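Local coordinates for Alr1010 protein (Nostoc, PDB 3URG) that probably binds calcium ions in a nitrogen-fixing cyanobacterium, at residues A[65-70]-A[78-83]; A[84-89]-A[101-106]; A[97-102]-A[114-119]. All coordinates share one frame; numbering follows the deposited sequence.

Contact 1: A[65-70]-A[78-83]; sequences MGKWKK and IEEKTV
Trp68 and Lys81 exchange a pair of backbone hydrogen bonds in the middle of a beta hairpin formed by strands 64-72 and 77-86, Trp68 N lying 2.7 Å from Lys81 O. Gly66 with Val83 and Lys70 with Glu79 are the other hydrogen-bonded pairs. Trp68, Lys70 and Val83 lose most surface here, all on one face of the sheet. The indole, its CG anti to the backbone N (chi1 175°), is buried; CB of Lys70, two residues on, sits over its centre 3.8 Å above the plane, while Val83 CG1 approaches the ring edge. Such a broad, flat group suits the inner face, where Val102 and Ala115 also meet it. Val83 adds a branched wall, CG2 4.3 Å from Trp68 CB. The Lys70 chain is long enough to run beside Glu79, both pointing the same way, before bending at chi3 and chi4. On the reverse face Lys67 and Glu80 cross obliquely. With an alanine in place of Lys67, the Glu80 carboxylate is likely to lose the methylenes packed along OE1 and one of the two lysine charges near it, Lys69 remaining. At their nearest, Lys67 CD and Glu80 OE1 are 3.0 Å apart.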
ATOM      1  N   MET A  65       1.186  -3.108 -13.153  1.00 45.02           N
ATOM      2  CA  MET A  65       0.401  -4.322 -13.008  1.00 49.75           C
ATOM      3  C   MET A  65       0.716  -5.084 -11.731  1.00 43.03           C
ATOM      4  O   MET A  65       1.839  -5.052 -11.231  1.00 31.87           O
ATOM      5  CB  MET A  65       0.553  -5.194 -14.240  1.00 58.46           C
ATOM      6  CG  MET A  65      -0.298  -4.679 -15.381  1.00 53.13           C
ATOM      7  SD  MET A  65       0.177  -5.417 -16.910  1.00 57.02           S
ATOM      8  CE  MET A  65       1.946  -5.127 -16.874  1.00117.64           C
ATOM      9  N   GLY A  66      -0.290  -5.763 -11.201  1.00 34.15           N
ATOM     10  CA  GLY A  66      -0.107  -6.547 -10.001  1.00 32.08           C
ATOM     11  C   GLY A  66      -1.070  -7.711  -9.907  1.00 36.33           C
ATOM     12  O   GLY A  66      -2.071  -7.763 -10.628  1.00 35.73           O
ATOM     13  N   LYS A  67      -0.741  -8.660  -9.032  1.00 34.70           N
ATOM     14  CA  LYS A  67      -1.650  -9.745  -8.685  1.00 29.98           C
ATOM     15  C   LYS A  67      -2.361  -9.319  -7.417  1.00 36.29           C
ATOM     16  O   LYS A  67      -1.717  -9.066  -6.395  1.00 37.50           O
ATOM     17  CB  LYS A  67      -0.873 -11.033  -8.402  1.00 39.07           C
ATOM     18  CG  LYS A  67      -0.068 -11.594  -9.559  1.00 57.20           C
ATOM     19  CD  LYS A  67       0.478 -12.967  -9.186  1.00 72.55           C
ATOM     20  CE  LYS A  67       1.934 -13.137  -9.595  1.00 81.60           C
ATOM     21  NZ  LYS A  67       2.107 -13.247 -11.071  1.00 87.51           N
ATOM     22  N   TRP A  68      -3.686  -9.233  -7.487  1.00 35.25           N
ATOM     23  CA  TRP A  68      -4.497  -8.869  -6.336  1.00 33.21           C
ATOM     24  C   TRP A  68      -5.159 -10.098  -5.723  1.00 36.24           C
ATOM     25  O   TRP A  68      -5.877 -10.833  -6.400  1.00 32.68           O
ATOM     26  CB  TRP A  68      -5.563  -7.857  -6.750  1.00 29.52           C
ATOM     27  CG  TRP A  68      -6.546  -7.473  -5.677  1.00 34.45           C
ATOM     28  CD1 TRP A  68      -6.317  -7.387  -4.322  1.00 35.74           C
ATOM     29  CD2 TRP A  68      -7.907  -7.076  -5.876  1.00 34.86           C
ATOM     30  NE1 TRP A  68      -7.463  -6.983  -3.677  1.00 37.56           N
ATOM     31  CE2 TRP A  68      -8.450  -6.776  -4.609  1.00 34.95           C
ATOM     32  CE3 TRP A  68      -8.725  -6.943  -7.011  1.00 33.59           C
ATOM     33  CZ2 TRP A  68      -9.762  -6.353  -4.439  1.00 34.33           C
ATOM     34  CZ3 TRP A  68     -10.027  -6.525  -6.838  1.00 33.71           C
ATOM     35  CH2 TRP A  68     -10.538  -6.245  -5.565  1.00 40.19           C
ATOM     36  N   LYS A  69      -4.908 -10.328  -4.438  1.00 32.72           N
ATOM     37  CA  LYS A  69      -5.603 -11.400  -3.743  1.00 41.50           C
ATOM     38  C   LYS A  69      -6.924 -10.873  -3.228  1.00 42.94           C
ATOM     39  O   LYS A  69      -6.987 -10.230  -2.175  1.00 36.33           O
ATOM     40  CB  LYS A  69      -4.737 -12.004  -2.639  1.00 44.63           C
ATOM     41  CG  LYS A  69      -3.947 -13.181  -3.153  1.00 60.33           C
ATOM     42  CD  LYS A  69      -2.839 -13.596  -2.218  1.00 70.91           C
ATOM     43  CE  LYS A  69      -2.119 -14.832  -2.747  1.00 75.42           C
ATOM     44  NZ  LYS A  69      -0.994 -15.229  -1.856  1.00 78.82           N
ATOM     45  N   LYS A  70      -7.969 -11.116  -4.014  1.00 38.38           N
ATOM     46  CA  LYS A  70      -9.310 -10.651  -3.708  1.00 38.82           C
ATOM     47  C   LYS A  70     -10.036 -11.736  -2.915  1.00 46.20           C
ATOM     48  O   LYS A  70     -10.425 -12.775  -3.464  1.00 45.98           O
ATOM     49  CB  LYS A  70     -10.056 -10.303  -4.999  1.00 44.61           C
ATOM     50  CG  LYS A  70     -11.485  -9.817  -4.797  1.00 49.77           C
ATOM     51  CD  LYS A  70     -12.098  -9.363  -6.120  1.00 53.86           C
ATOM     52  CE  LYS A  70     -13.556  -9.775  -6.239  1.00 64.94           C
ATOM     53  NZ  LYS A  70     -14.448  -9.074  -5.278  1.00 66.19           N
ATOM     54  N   ILE A  78     -10.634 -17.373  -2.476  1.00 36.84           N
ATOM     55  CA  ILE A  78      -9.738 -16.308  -2.910  1.00 38.34           C
ATOM     56  C   ILE A  78      -9.671 -16.280  -4.438  1.00 43.31           C
ATOM     57  O   ILE A  78      -9.417 -17.309  -5.075  1.00 44.80           O
ATOM     58  CB  ILE A  78      -8.322 -16.512  -2.342  1.00 38.25           C
ATOM     59  CG1 ILE A  78      -8.370 -16.516  -0.812  1.00 37.80           C
ATOM     60  CG2 ILE A  78      -7.370 -15.423  -2.844  1.00 40.00           C
ATOM     61  CD1 ILE A  78      -7.109 -17.014  -0.154  1.00 37.86           C
ATOM     62  N   GLU A  79      -9.927 -15.106  -5.009  1.00 35.37           N
ATOM     63  CA  GLU A  79      -9.704 -14.861  -6.436  1.00 41.53           C
ATOM     64  C   GLU A  79      -8.451 -14.024  -6.636  1.00 49.82           C
ATOM     65  O   GLU A  79      -8.433 -12.827  -6.327  1.00 47.59           O
ATOM     66  CB  GLU A  79     -10.902 -14.141  -7.056  1.00 52.03           C
ATOM     67  CG  GLU A  79     -10.815 -13.955  -8.576  1.00 62.38           C
ATOM     68  CD  GLU A  79     -12.008 -13.202  -9.150  1.00 68.25           C
ATOM     69  OE1 GLU A  79     -12.918 -12.841  -8.368  1.00 73.14           O
ATOM     70  OE2 GLU A  79     -12.035 -12.973 -10.383  1.00 70.56           O
ATOM     71  N   GLU A  80      -7.403 -14.651  -7.153  1.00 51.73           N
ATOM     72  CA  GLU A  80      -6.189 -13.920  -7.489  1.00 56.99           C
ATOM     73  C   GLU A  80      -6.338 -13.266  -8.862  1.00 56.11           C
ATOM     74  O   GLU A  80      -6.239 -13.934  -9.891  1.00 56.26           O
ATOM     75  CB  GLU A  80      -4.974 -14.846  -7.446  1.00 60.37           C
ATOM     76  CG  GLU A  80      -3.655 -14.144  -7.730  1.00 75.36           C
ATOM     77  CD  GLU A  80      -2.454 -15.018  -7.425  1.00 87.58           C
ATOM     78  OE1 GLU A  80      -1.509 -15.048  -8.244  1.00 89.68           O
ATOM     79  OE2 GLU A  80      -2.458 -15.683  -6.366  1.00 93.93           O
ATOM     80  N   LYS A  81      -6.588 -11.959  -8.867  1.00 39.62           N
ATOM     81  CA  LYS A  81      -6.879 -11.227 -10.096  1.00 36.07           C
ATOM     82  C   LYS A  81      -5.636 -10.503 -10.616  1.00 41.38           C
ATOM     83  O   LYS A  81      -4.829 -10.001  -9.832  1.00 34.40           O
ATOM     84  CB  LYS A  81      -7.985 -10.189  -9.858  1.00 36.48           C
ATOM     85  CG  LYS A  81      -9.422 -10.657 -10.092  1.00 47.19           C
ATOM     86  CD  LYS A  81     -10.377  -9.465 -10.082  1.00 53.32           C
ATOM     87  CE  LYS A  81     -11.525  -9.641 -11.084  1.00 62.32           C
ATOM     88  NZ  LYS A  81     -11.031  -9.911 -12.480  1.00 65.42           N
ATOM     89  N   THR A  82      -5.499 -10.431 -11.935  1.00 41.04           N
ATOM     90  CA  THR A  82      -4.403  -9.678 -12.548  1.00 38.74           C
ATOM     91  C   THR A  82      -4.930  -8.349 -13.046  1.00 35.15           C
ATOM     92  O   THR A  82      -5.780  -8.296 -13.934  1.00 39.82           O
ATOM     93  CB  THR A  82      -3.725 -10.458 -13.693  1.00 44.52           C
ATOM     94  OG1 THR A  82      -2.992 -11.557 -13.142  1.00 42.04           O
ATOM     95  CG2 THR A  82      -2.757  -9.549 -14.450  1.00 46.35           C
ATOM     96  N   VAL A  83      -4.432  -7.261 -12.472  1.00 27.92           N
ATOM     97  CA  VAL A  83      -5.081  -5.976 -12.673  1.00 34.16           C
ATOM     98  C   VAL A  83      -4.077  -4.894 -12.966  1.00 38.96           C
ATOM     99  O   VAL A  83      -2.887  -5.075 -12.736  1.00 36.99           O
ATOM    100  CB  VAL A  83      -5.887  -5.561 -11.427  1.00 32.98           C
ATOM    101  CG1 VAL A  83      -6.924  -6.630 -11.089  1.00 38.02           C
ATOM    102  CG2 VAL A  83      -4.958  -5.331 -10.226  1.00 38.28           C
TER

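Contact 2: A[84-89]-A[101-106]; sequences EVLGMA and EVADIG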
ATOM      1  N   GLU A  84      -4.561  -3.768 -13.478  1.00 40.67           N
ATOM      2  CA  GLU A  84      -3.746  -2.565 -13.519  1.00 43.82           C
ATOM      3  C   GLU A  84      -4.028  -1.776 -12.258  1.00 44.20           C
ATOM      4  O   GLU A  84      -5.184  -1.533 -11.913  1.00 38.70           O
ATOM      5  CB  GLU A  84      -4.087  -1.699 -14.728  1.00 54.37           C
ATOM      6  CG  GLU A  84      -3.499  -2.178 -16.039  1.00 68.12           C
ATOM      7  CD  GLU A  84      -3.778  -1.211 -17.180  1.00 74.82           C
ATOM      8  OE1 GLU A  84      -3.617   0.013 -16.989  1.00 77.83           O
ATOM      9  OE2 GLU A  84      -4.161  -1.678 -18.268  1.00 78.05           O
ATOM     10  N   VAL A  85      -2.973  -1.389 -11.554  1.00 38.81           N
ATOM     11  CA  VAL A  85      -3.128  -0.529 -10.400  1.00 31.32           C
ATOM     12  C   VAL A  85      -3.072   0.915 -10.899  1.00 36.64           C
ATOM     13  O   VAL A  85      -2.041   1.364 -11.404  1.00 35.04           O
ATOM     14  CB  VAL A  85      -2.023  -0.784  -9.384  1.00 37.66           C
ATOM     15  CG1 VAL A  85      -2.278   0.020  -8.128  1.00 33.48           C
ATOM     16  CG2 VAL A  85      -1.927  -2.277  -9.079  1.00 34.37           C
ATOM     17  N   LEU A  86      -4.191   1.622 -10.758  1.00 38.09           N
ATOM     18  CA  LEU A  86      -4.395   2.920 -11.409  1.00 39.09           C
ATOM     19  C   LEU A  86      -3.943   4.121 -10.580  1.00 38.86           C
ATOM     20  O   LEU A  86      -3.598   5.168 -11.125  1.00 39.47           O
ATOM     21  CB  LEU A  86      -5.873   3.092 -11.759  1.00 43.86           C
ATOM     22  CG  LEU A  86      -6.406   2.486 -13.068  1.00 53.29           C
ATOM     23  CD1 LEU A  86      -5.482   1.426 -13.664  1.00 49.40           C
ATOM     24  CD2 LEU A  86      -7.806   1.949 -12.862  1.00 51.87           C
ATOM     25  N   GLY A  87      -3.966   3.981  -9.262  1.00 38.10           N
ATOM     26  CA  GLY A  87      -3.614   5.089  -8.389  1.00 38.48           C
ATOM     27  C   GLY A  87      -4.106   4.817  -6.982  1.00 43.21           C
ATOM     28  O   GLY A  87      -4.656   3.745  -6.720  1.00 43.06           O
ATOM     29  N   MET A  88      -3.891   5.765  -6.073  1.00 38.30           N
ATOM     30  CA  MET A  88      -4.426   5.649  -4.730  1.00 33.30           C
ATOM     31  C   MET A  88      -5.935   5.735  -4.833  1.00 42.78           C
ATOM     32  O   MET A  88      -6.461   6.447  -5.685  1.00 45.49           O
ATOM     33  CB  MET A  88      -3.910   6.772  -3.829  1.00 37.36           C
ATOM     34  CG  MET A  88      -2.388   6.841  -3.732  1.00 34.96           C
ATOM     35  SD  MET A  88      -1.674   5.273  -3.189  1.00 36.94           S
ATOM     36  CE  MET A  88      -2.183   5.187  -1.473  1.00 35.98           C
ATOM     37  N   ALA A  89      -6.633   5.052  -3.973  1.00 46.73           N
ATOM     38  CA  ALA A  89      -8.048   5.193  -3.914  1.00 51.17           C
ATOM     39  C   ALA A  89      -8.326   6.545  -3.343  1.00 61.04           C
ATOM     40  O   ALA A  89      -7.561   7.053  -2.591  1.00 54.80           O
ATOM     41  CB  ALA A  89      -8.613   4.158  -3.069  1.00 40.28           C
ATOM     42  N   GLU A 101      -6.754   2.004  -6.249  1.00 40.39           N
ATOM     43  CA  GLU A 101      -7.749   1.613  -7.219  1.00 48.49           C
ATOM     44  C   GLU A 101      -7.126   0.735  -8.287  1.00 36.77           C
ATOM     45  O   GLU A 101      -6.058   1.056  -8.803  1.00 38.43           O
ATOM     46  CB  GLU A 101      -8.335   2.833  -7.885  1.00 65.08           C
ATOM     47  CG  GLU A 101      -8.788   2.521  -9.276  1.00 83.89           C
ATOM     48  CD  GLU A 101      -9.486   3.682  -9.884  1.00102.65           C
ATOM     49  OE1 GLU A 101      -9.983   3.561 -11.026  1.00112.35           O
ATOM     50  OE2 GLU A 101      -9.529   4.722  -9.201  1.00104.94           O
ATOM     51  N   VAL A 102      -7.812  -0.359  -8.630  1.00 32.45           N
ATOM     52  CA  VAL A 102      -7.315  -1.329  -9.612  1.00 29.96           C
ATOM     53  C   VAL A 102      -8.391  -1.638 -10.644  1.00 41.15           C
ATOM     54  O   VAL A 102      -9.581  -1.548 -10.344  1.00 39.59           O
ATOM     55  CB  VAL A 102      -6.858  -2.649  -8.940  1.00 33.73           C
ATOM     56  CG1 VAL A 102      -5.912  -2.339  -7.749  1.00 32.81           C
ATOM     57  CG2 VAL A 102      -8.046  -3.469  -8.457  1.00 33.72           C
ATOM     58  N   ALA A 103      -7.980  -1.987 -11.862  1.00 41.96           N
ATOM     59  CA  ALA A 103      -8.945  -2.276 -12.922  1.00 43.00           C
ATOM     60  C   ALA A 103      -8.612  -3.583 -13.606  1.00 42.67           C
ATOM     61  O   ALA A 103      -7.451  -3.859 -13.890  1.00 42.90           O
ATOM     62  CB  ALA A 103      -8.979  -1.142 -13.949  1.00 44.47           C
ATOM     63  N   ASP A 104      -9.619  -4.409 -13.871  1.00 45.48           N
ATOM     64  CA  ASP A 104      -9.374  -5.488 -14.820  1.00 52.53           C
ATOM     65  C   ASP A 104      -9.941  -5.069 -16.165  1.00 49.97           C
ATOM     66  O   ASP A 104     -11.101  -4.676 -16.284  1.00 49.81           O
ATOM     67  CB  ASP A 104      -9.834  -6.880 -14.341  1.00 67.01           C
ATOM     68  CG  ASP A 104     -11.314  -6.966 -14.093  1.00 77.61           C
ATOM     69  OD1 ASP A 104     -11.891  -5.993 -13.573  1.00 82.25           O
ATOM     70  OD2 ASP A 104     -11.899  -8.026 -14.402  1.00 87.76           O
ATOM     71  N   ILE A 105      -9.079  -5.105 -17.164  1.00 44.53           N
ATOM     72  CA  ILE A 105      -9.376  -4.535 -18.463  1.00 45.55           C
ATOM     73  C   ILE A 105      -9.855  -5.608 -19.439  1.00 48.63           C
ATOM     74  O   ILE A 105     -10.063  -5.346 -20.624  1.00 52.85           O
ATOM     75  CB  ILE A 105      -8.129  -3.840 -18.998  1.00 46.40           C
ATOM     76  CG1 ILE A 105      -6.991  -4.853 -19.111  1.00 45.13           C
ATOM     77  CG2 ILE A 105      -7.723  -2.718 -18.061  1.00 44.51           C
ATOM     78  CD1 ILE A 105      -5.748  -4.292 -19.721  1.00 49.36           C
ATOM     79  N   GLY A 106     -10.045  -6.824 -18.937  1.00 45.18           N
ATOM     80  CA  GLY A 106     -10.507  -7.907 -19.789  1.00 57.47           C
ATOM     81  C   GLY A 106     -11.823  -7.624 -20.495  1.00 59.40           C
ATOM     82  O   GLY A 106     -11.990  -7.985 -21.660  1.00 63.42           O
TER
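Glu84 and Ala103 form a hydrogen-bonded antiparallel pair, the two strand segments running at 142° to one another, and their backbones bond both ways, Glu84 N to Ala103 O at 2.9 Å and Ala103 N to Glu84 O at 2.8 Å. Farther along, Leu86 N reaches Glu101 O at 2.8 Å, but Glu101 N is taken by Gly87 O, also at 2.8 Å. One residue of strand 99-104 thus faces two of the partner chain: this is a beta bulge, and the chain turns a corner at Gly87, where phi of 163° is easily borne by a residue lacking a side chain. Leu86 points toward the other strand. Its CG stands anti to the carbonyl carbon (chi1 -84°), and CD2 presses against Ala103 CB at 3.5 Å, a tight fit in which alanine is small enough to receive the branch. The same CD2 lies close to the side chain of Glu101, a poorly ordered residue, so this approach is less certain. On the reverse face Val85 CG2 meets Val102 CG1 at 4.2 Å, compact beta-branched groups suited to a buried strand pair. At the far end the Glu84 side chain crosses Ile105 at about a right angle, with Glu84 OE2 3.4 Å from the Ile105 CD1 methyl.

Contact 3: A[97-102]-A[114-119]; sequences DMYVEV and TAKLSD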
ATOM      1  N   ASP A  97      -6.356   2.207   6.464  1.00 45.92           N
ATOM      2  CA  ASP A  97      -5.437   1.406   5.670  1.00 40.18           C
ATOM      3  C   ASP A  97      -5.127   2.180   4.411  1.00 33.83           C
ATOM      4  O   ASP A  97      -5.780   3.189   4.134  1.00 37.68           O
ATOM      5  CB  ASP A  97      -6.107   0.076   5.308  1.00 38.08           C
ATOM      6  CG  ASP A  97      -5.112  -1.053   5.126  1.00 43.84           C
ATOM      7  OD1 ASP A  97      -3.936  -0.786   4.775  1.00 35.18           O
ATOM      8  OD2 ASP A  97      -5.515  -2.221   5.322  1.00 45.24           O
ATOM      9  N   MET A  98      -4.132   1.712   3.651  1.00 29.82           N
ATOM     10  CA  MET A  98      -3.798   2.315   2.364  1.00 27.27           C
ATOM     11  C   MET A  98      -4.451   1.529   1.225  1.00 36.28           C
ATOM     12  O   MET A  98      -4.112   0.369   1.006  1.00 30.07           O
ATOM     13  CB  MET A  98      -2.274   2.361   2.172  1.00 27.18           C
ATOM     14  CG  MET A  98      -1.571   3.291   3.194  1.00 34.40           C
ATOM     15  SD  MET A  98      -1.914   5.032   2.804  1.00 37.06           S
ATOM     16  CE  MET A  98      -2.986   5.554   4.136  1.00 37.53           C
ATOM     17  N   TYR A  99      -5.381   2.167   0.512  1.00 31.71           N
ATOM     18  CA  TYR A  99      -6.108   1.516  -0.574  1.00 30.99           C
ATOM     19  C   TYR A  99      -5.685   2.092  -1.910  1.00 33.27           C
ATOM     20  O   TYR A  99      -5.370   3.274  -2.015  1.00 32.46           O
ATOM     21  CB  TYR A  99      -7.629   1.686  -0.411  1.00 39.00           C
ATOM     22  CG  TYR A  99      -8.203   0.955   0.780  1.00 38.05           C
ATOM     23  CD1 TYR A  99      -8.671  -0.347   0.665  1.00 32.99           C
ATOM     24  CD2 TYR A  99      -8.278   1.570   2.021  1.00 40.02           C
ATOM     25  CE1 TYR A  99      -9.190  -1.024   1.757  1.00 37.78           C
ATOM     26  CE2 TYR A  99      -8.796   0.906   3.121  1.00 41.18           C
ATOM     27  CZ  TYR A  99      -9.249  -0.392   2.982  1.00 45.74           C
ATOM     28  OH  TYR A  99      -9.767  -1.053   4.070  1.00 52.28           O
ATOM     29  N   VAL A 100      -5.668   1.243  -2.928  1.00 30.16           N
ATOM     30  CA  VAL A 100      -5.419   1.699  -4.274  1.00 33.18           C
ATOM     31  C   VAL A 100      -6.594   1.300  -5.144  1.00 39.98           C
ATOM     32  O   VAL A 100      -7.347   0.377  -4.827  1.00 35.77           O
ATOM     33  CB  VAL A 100      -4.141   1.092  -4.855  1.00 32.88           C
ATOM     34  CG1 VAL A 100      -2.888   1.662  -4.135  1.00 32.87           C
ATOM     35  CG2 VAL A 100      -4.191  -0.429  -4.767  1.00 33.33           C
ATOM     36  N   GLU A 101      -6.754   2.004  -6.249  1.00 40.39           N
ATOM     37  CA  GLU A 101      -7.749   1.613  -7.219  1.00 48.49           C
ATOM     38  C   GLU A 101      -7.126   0.735  -8.287  1.00 36.77           C
ATOM     39  O   GLU A 101      -6.058   1.056  -8.803  1.00 38.43           O
ATOM     40  CB  GLU A 101      -8.335   2.833  -7.885  1.00 65.08           C
ATOM     41  CG  GLU A 101      -8.788   2.521  -9.276  1.00 83.89           C
ATOM     42  CD  GLU A 101      -9.486   3.682  -9.884  1.00102.65           C
ATOM     43  OE1 GLU A 101      -9.983   3.561 -11.026  1.00112.35           O
ATOM     44  OE2 GLU A 101      -9.529   4.722  -9.201  1.00104.94           O
ATOM     45  N   VAL A 102      -7.812  -0.359  -8.630  1.00 32.45           N
ATOM     46  CA  VAL A 102      -7.315  -1.329  -9.612  1.00 29.96           C
ATOM     47  C   VAL A 102      -8.391  -1.638 -10.644  1.00 41.15           C
ATOM     48  O   VAL A 102      -9.581  -1.548 -10.344  1.00 39.59           O
ATOM     49  CB  VAL A 102      -6.858  -2.649  -8.940  1.00 33.73           C
ATOM     50  CG1 VAL A 102      -5.912  -2.339  -7.749  1.00 32.81           C
ATOM     51  CG2 VAL A 102      -8.046  -3.469  -8.457  1.00 33.72           C
ATOM     52  N   THR A 114     -11.640  -1.217  -5.376  1.00 35.21           N
ATOM     53  CA  THR A 114     -10.744  -0.688  -4.358  1.00 40.49           C
ATOM     54  C   THR A 114     -10.073  -1.871  -3.680  1.00 40.02           C
ATOM     55  O   THR A 114     -10.745  -2.805  -3.254  1.00 37.74           O
ATOM     56  CB  THR A 114     -11.519   0.135  -3.327  1.00 44.40           C
ATOM     57  OG1 THR A 114     -12.178   1.218  -3.996  1.00 49.87           O
ATOM     58  CG2 THR A 114     -10.577   0.704  -2.289  1.00 43.69           C
ATOM     59  N   ALA A 115      -8.745  -1.847  -3.624  1.00 33.72           N
ATOM     60  CA  ALA A 115      -7.979  -2.931  -3.035  1.00 35.10           C
ATOM     61  C   ALA A 115      -6.991  -2.376  -2.012  1.00 34.91           C
ATOM     62  O   ALA A 115      -6.411  -1.291  -2.215  1.00 29.79           O
ATOM     63  CB  ALA A 115      -7.209  -3.680  -4.127  1.00 31.61           C
ATOM     64  N   LYS A 116      -6.790  -3.130  -0.933  1.00 29.36           N
ATOM     65  CA  LYS A 116      -5.705  -2.860   0.005  1.00 32.96           C
ATOM     66  C   LYS A 116      -4.346  -3.062  -0.682  1.00 34.81           C
ATOM     67  O   LYS A 116      -4.097  -4.109  -1.281  1.00 30.51           O
ATOM     68  CB  LYS A 116      -5.808  -3.792   1.220  1.00 36.72           C
ATOM     69  CG  LYS A 116      -7.124  -3.674   1.963  1.00 44.46           C
ATOM     70  CD  LYS A 116      -7.053  -4.176   3.385  1.00 56.97           C
ATOM     71  CE  LYS A 116      -7.216  -5.671   3.473  1.00 62.81           C
ATOM     72  NZ  LYS A 116      -7.698  -6.055   4.831  1.00 65.22           N
ATOM     73  N   LEU A 117      -3.463  -2.069  -0.589  1.00 27.57           N
ATOM     74  CA  LEU A 117      -2.122  -2.212  -1.152  1.00 26.76           C
ATOM     75  C   LEU A 117      -1.444  -3.476  -0.611  1.00 26.20           C
ATOM     76  O   LEU A 117      -0.677  -4.128  -1.315  1.00 30.36           O
ATOM     77  CB  LEU A 117      -1.272  -0.971  -0.835  1.00 26.68           C
ATOM     78  CG  LEU A 117       0.098  -0.891  -1.512  1.00 31.15           C
ATOM     79  CD1 LEU A 117      -0.034  -1.010  -3.032  1.00 31.18           C
ATOM     80  CD2 LEU A 117       0.804   0.408  -1.147  1.00 29.67           C
ATOM     81  N   SER A 118      -1.732  -3.824   0.638  1.00 25.47           N
ATOM     82  CA  SER A 118      -1.097  -4.976   1.276  1.00 32.77           C
ATOM     83  C   SER A 118      -1.510  -6.303   0.636  1.00 39.53           C
ATOM     84  O   SER A 118      -0.920  -7.347   0.931  1.00 36.64           O
ATOM     85  CB  SER A 118      -1.428  -5.005   2.776  1.00 28.98           C
ATOM     86  OG  SER A 118      -2.818  -5.205   2.975  1.00 34.56           O
ATOM     87  N   ASP A 119      -2.528  -6.257  -0.222  1.00 34.66           N
ATOM     88  CA  ASP A 119      -2.991  -7.444  -0.964  1.00 27.93           C
ATOM     89  C   ASP A 119      -2.521  -7.480  -2.421  1.00 30.76           C
ATOM     90  O   ASP A 119      -2.966  -8.329  -3.214  1.00 32.39           O
ATOM     91  CB  ASP A 119      -4.514  -7.533  -0.936  1.00 27.51           C
ATOM     92  CG  ASP A 119      -5.056  -7.974   0.416  1.00 35.13           C
ATOM     93  OD1 ASP A 119      -4.341  -8.708   1.124  1.00 36.03           O
ATOM     94  OD2 ASP A 119      -6.208  -7.608   0.746  1.00 35.73           O
TER
HETATM   95  O   HOH W   1      -2.810  -1.769   2.675  1.00 30.66           O
HETATM   96  O   HOH W   2      -3.676  -4.185   5.433  1.00 42.75           O
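Val100 and Ala115 supply the central backbone bonds: Val100 N to Ala115 O at 2.7 Å, and Ala115 N to Val100 O, which is nearly straight at 176°. A third bond, from Leu117 N to Met98 O, carries the pairing past the last bridge, just where the second segment leaves its strand for a short 3-10 turn. Apolar contacts come next. The Val100 and Leu117 side chains meet at a slant, Val100 CG1 4.1 Å from Leu117 CD1. Ala115, small and on the same face as Val100, touches Val102 CG1 with its CB at 4.1 Å. Tyr99 goes another way: its CG is anti to the carbonyl carbon (chi1 -67°), and the ring lies alongside the Lys116 chain, CE1 3.4 Å from Lys116 CG, while the Thr114 side chain crosses that of Tyr99 at about a right angle, Thr114 CG2 3.6 Å from Tyr99 CB. Polar contacts gather round Asp97. Asp97 OD1 accepts from Met98 N at 2.7 Å and from a water that also donates to Met98 O and accepts from Ser118 N; a second water links Asp97 OD2 to Ser118 OG. Lys116 runs across this carboxylate, Lys116 NZ 4.4 Å from Asp97 OD2, near enough for charge attraction but not a salt bridge. A short acidic side chain thus ties the entry of one strand to the turn leaving the other, in the antiparallel beta hairpin of strands 99-104 and 111-116.

In the fold
Contact 1 closes before the overlapping contacts 2 and 3 open, and all lie in one antiparallel sheet, their centres 10 to 11 Å apart. Contacts 1 and 2 share strand 77-86, and contacts 2 and 3 strand 99-104. A salt bridge from Lys81 NZ to Asp104 OD2 (2.8 Å) joins contact 1 to contact 2, and Trp68 NE1 packs 3.3 Å from Ala115 CB of contact 3. Val102, common to contacts 2 and 3, meets Trp68 and Val83 of contact 1. The Gly87 position is about 7 Å from the sodium ion held by Asp57 and Leu60, and the Met98 side chain about 6 Å from the mercapto-nitrobenzoate, whose pocket includes Tyr53, hydrogen-bonded to Ala89 O.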